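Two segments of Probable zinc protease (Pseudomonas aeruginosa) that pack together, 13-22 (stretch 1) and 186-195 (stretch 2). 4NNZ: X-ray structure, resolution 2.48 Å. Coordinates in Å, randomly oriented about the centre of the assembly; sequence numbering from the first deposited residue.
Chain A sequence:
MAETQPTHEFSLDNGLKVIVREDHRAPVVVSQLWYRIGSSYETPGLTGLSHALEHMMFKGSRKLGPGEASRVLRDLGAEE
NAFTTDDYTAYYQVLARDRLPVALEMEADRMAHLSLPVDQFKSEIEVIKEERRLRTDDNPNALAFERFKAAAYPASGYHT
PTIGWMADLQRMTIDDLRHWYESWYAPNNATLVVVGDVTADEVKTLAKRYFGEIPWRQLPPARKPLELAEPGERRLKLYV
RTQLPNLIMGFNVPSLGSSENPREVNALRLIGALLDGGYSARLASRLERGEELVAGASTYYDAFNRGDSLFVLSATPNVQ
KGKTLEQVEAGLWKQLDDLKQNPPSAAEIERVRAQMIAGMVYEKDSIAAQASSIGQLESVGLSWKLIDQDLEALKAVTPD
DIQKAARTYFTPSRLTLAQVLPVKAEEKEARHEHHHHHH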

# COMPACT_ATOMS: atom_id res chain seq x y z
N ASP A 13 27.13 16.41 17.06
CA ASP A 13 27.01 15.41 18.07
C ASP A 13 25.66 14.80 18.06
O ASP A 13 25.53 13.64 18.34
CB ASP A 13 27.28 16.01 19.43
CG ASP A 13 28.68 15.81 19.88
OD1 ASP A 13 29.35 14.89 19.36
OD2 ASP A 13 29.11 16.57 20.76
N ASN A 14 24.66 15.60 17.73
CA ASN A 14 23.29 15.13 17.72
C ASN A 14 22.99 14.33 16.47
O ASN A 14 21.95 13.77 16.33
CB ASN A 14 22.26 16.23 17.98
CG ASN A 14 22.41 17.40 17.08
OD1 ASN A 14 23.15 17.37 16.14
ND2 ASN A 14 21.71 18.45 17.38
N GLY A 15 23.98 14.22 15.61
CA GLY A 15 23.85 13.43 14.42
C GLY A 15 23.42 14.18 13.20
O GLY A 15 23.27 13.62 12.15
N LEU A 16 23.26 15.48 13.33
CA LEU A 16 23.00 16.30 12.20
C LEU A 16 24.22 16.23 11.37
O LEU A 16 25.29 16.31 11.88
CB LEU A 16 22.80 17.71 12.66
CG LEU A 16 22.50 18.69 11.54
CD1 LEU A 16 21.31 18.20 10.76
CD2 LEU A 16 22.21 20.03 12.13
N LYS A 17 24.06 16.08 10.07
CA LYS A 17 25.14 16.09 9.13
C LYS A 17 25.14 17.43 8.47
O LYS A 17 24.11 17.95 8.17
CB LYS A 17 24.92 15.02 8.08
CG LYS A 17 26.08 14.80 7.15
CD LYS A 17 25.86 13.60 6.27
CE LYS A 17 27.16 13.00 5.79
NZ LYS A 17 26.98 11.67 5.18
N VAL A 18 26.31 18.01 8.30
CA VAL A 18 26.40 19.32 7.70
C VAL A 18 27.29 19.25 6.49
O VAL A 18 28.34 18.68 6.54
CB VAL A 18 26.92 20.36 8.70
CG1 VAL A 18 26.95 21.71 8.06
CG2 VAL A 18 26.03 20.41 9.93
N ILE A 19 26.83 19.79 5.39
CA ILE A 19 27.64 19.83 4.20
C ILE A 19 27.79 21.24 3.71
O ILE A 19 26.84 21.96 3.61
CB ILE A 19 27.09 18.94 3.10
CG1 ILE A 19 27.04 17.50 3.57
CG2 ILE A 19 27.99 19.02 1.90
CD1 ILE A 19 26.28 16.57 2.67
N VAL A 20 29.02 21.64 3.45
CA VAL A 20 29.31 23.00 3.04
C VAL A 20 30.14 23.11 1.80
O VAL A 20 31.19 22.54 1.72
CB VAL A 20 30.05 23.77 4.14
CG1 VAL A 20 30.21 25.19 3.74
CG2 VAL A 20 29.28 23.72 5.42
N ARG A 21 29.67 23.87 0.83
CA ARG A 21 30.49 24.20 -0.31
C ARG A 21 30.64 25.68 -0.53
O ARG A 21 29.68 26.40 -0.60
CB ARG A 21 29.96 23.58 -1.56
CG ARG A 21 30.93 23.76 -2.68
CD ARG A 21 30.38 23.19 -3.94
NE ARG A 21 30.16 21.78 -3.77
CZ ARG A 21 29.73 20.99 -4.73
NH1 ARG A 21 29.51 21.48 -5.93
NH2 ARG A 21 29.54 19.71 -4.50
N GLU A 22 31.87 26.13 -0.64
CA GLU A 22 32.18 27.53 -0.80
C GLU A 22 32.19 27.94 -2.24
O GLU A 22 32.76 27.28 -3.06
CB GLU A 22 33.52 27.81 -0.18
CG GLU A 22 33.57 27.39 1.27
CD GLU A 22 34.97 27.35 1.82
OE1 GLU A 22 35.14 27.33 3.05
OE2 GLU A 22 35.91 27.35 1.01
N ALA A 186 14.10 15.14 13.33
CA ALA A 186 15.13 15.08 14.30
C ALA A 186 16.46 15.28 13.64
O ALA A 186 16.63 14.96 12.49
CB ALA A 186 15.08 13.77 15.02
N PRO A 187 17.45 15.73 14.41
CA PRO A 187 18.75 16.10 13.89
C PRO A 187 19.43 14.96 13.24
O PRO A 187 20.10 15.14 12.26
CB PRO A 187 19.50 16.49 15.14
CG PRO A 187 18.46 16.77 16.16
CD PRO A 187 17.12 16.52 15.58
N ASN A 188 19.22 13.78 13.74
CA ASN A 188 19.83 12.62 13.19
C ASN A 188 19.04 12.09 12.02
O ASN A 188 19.39 11.11 11.43
CB ASN A 188 20.07 11.56 14.24
CG ASN A 188 18.87 11.31 15.11
OD1 ASN A 188 18.43 12.18 15.82
ND2 ASN A 188 18.38 10.11 15.08
N ASN A 189 17.95 12.76 11.70
CA ASN A 189 17.22 12.48 10.49
C ASN A 189 17.36 13.54 9.44
O ASN A 189 16.63 13.57 8.52
CB ASN A 189 15.76 12.23 10.78
CG ASN A 189 15.12 11.36 9.76
OD1 ASN A 189 15.74 10.50 9.21
ND2 ASN A 189 13.87 11.59 9.50
N ALA A 190 18.30 14.44 9.61
CA ALA A 190 18.35 15.61 8.79
C ALA A 190 19.70 15.97 8.24
O ALA A 190 20.70 15.59 8.76
CB ALA A 190 17.77 16.78 9.55
N THR A 191 19.71 16.68 7.13
CA THR A 191 20.94 17.20 6.57
C THR A 191 20.87 18.67 6.31
O THR A 191 19.96 19.12 5.73
CB THR A 191 21.30 16.53 5.25
OG1 THR A 191 21.33 15.14 5.43
CG2 THR A 191 22.63 16.90 4.88
N LEU A 192 21.87 19.42 6.73
CA LEU A 192 21.92 20.83 6.48
C LEU A 192 22.90 21.03 5.39
O LEU A 192 23.97 20.52 5.46
CB LEU A 192 22.41 21.54 7.71
CG LEU A 192 22.73 23.00 7.49
CD1 LEU A 192 21.50 23.76 7.11
CD2 LEU A 192 23.36 23.58 8.72
N VAL A 193 22.51 21.75 4.35
CA VAL A 193 23.40 21.97 3.24
C VAL A 193 23.62 23.43 3.00
O VAL A 193 22.69 24.17 2.92
CB VAL A 193 22.89 21.34 1.97
CG1 VAL A 193 23.93 21.48 0.90
CG2 VAL A 193 22.60 19.89 2.21
N VAL A 194 24.88 23.84 2.90
CA VAL A 194 25.19 25.23 2.65
C VAL A 194 26.14 25.46 1.50
O VAL A 194 27.22 24.93 1.48
CB VAL A 194 25.78 25.89 3.90
CG1 VAL A 194 25.95 27.37 3.69
CG2 VAL A 194 24.89 25.65 5.08
N VAL A 195 25.74 26.25 0.54
CA VAL A 195 26.67 26.63 -0.50
C VAL A 195 26.64 28.12 -0.81
O VAL A 195 25.61 28.77 -0.71
CB VAL A 195 26.65 25.68 -1.73
CG1 VAL A 195 25.74 24.50 -1.55
CG2 VAL A 195 26.39 26.37 -3.03
O HOH W 1 21.54 13.18 10.23

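Parallel β-strands distant in sequence are joined twice over, by apolar side chains on the faces of the sheet and by backbone hydrogen bonds in its plane, and this pair from a probable zinc protease illustrates the principle. On one face Val 18 lies beside Leu 192, with Val 18 CG1 4.1 Å from Leu 192 CD2, and Val 20 lies beside Val 194, with Val 20 CG2 4.4 Å from Val 194 CB. Such contacts are van der Waals in nature and gain from the exclusion of water; all four residues are buried. On the other face Ile 19 reaches back along the sheet, bringing its CD1 to 4.3 Å from Thr 191 CG2, while Arg 21 meets Val 195 through their CB atoms, 3.9 Å apart, before its charged end leads away.

Between these two layers of side chains the strands run nearly parallel, at 7°. Lys 17, Ile 19 and Arg 21, every other residue of the first strand, bond to the second, as parallel geometry requires: Ile 19 N donates to Leu 192 O (3.0 Å) and Ile 19 O accepts from Val 194 N (2.8 Å). Leu 192 N to Lys 17 O (3.0 Å) and Arg 21 N to Val 194 O (2.7 Å) extend the ladder in both directions.

Just before the first strand the pairing changes character. Leu 16 sets its CD1 4.0 Å from Ala 190 CB, and its CA lies 3.1 Å from Pro 187 O in a CA-H...O contact. Gly 15 suits the tight approach: its positive phi favours glycine, and a CB here would clash with Asn 188 CB. Within the loop, Leu 16 N makes a weak hydrogen bond to Asn 14 OD1 (3.4 Å). At this polar edge a water bridges the stretches, 2.6 Å from Gly 15 O and 2.9 Å from Ala 190 O, with more acceptors in reach than it has protons to give.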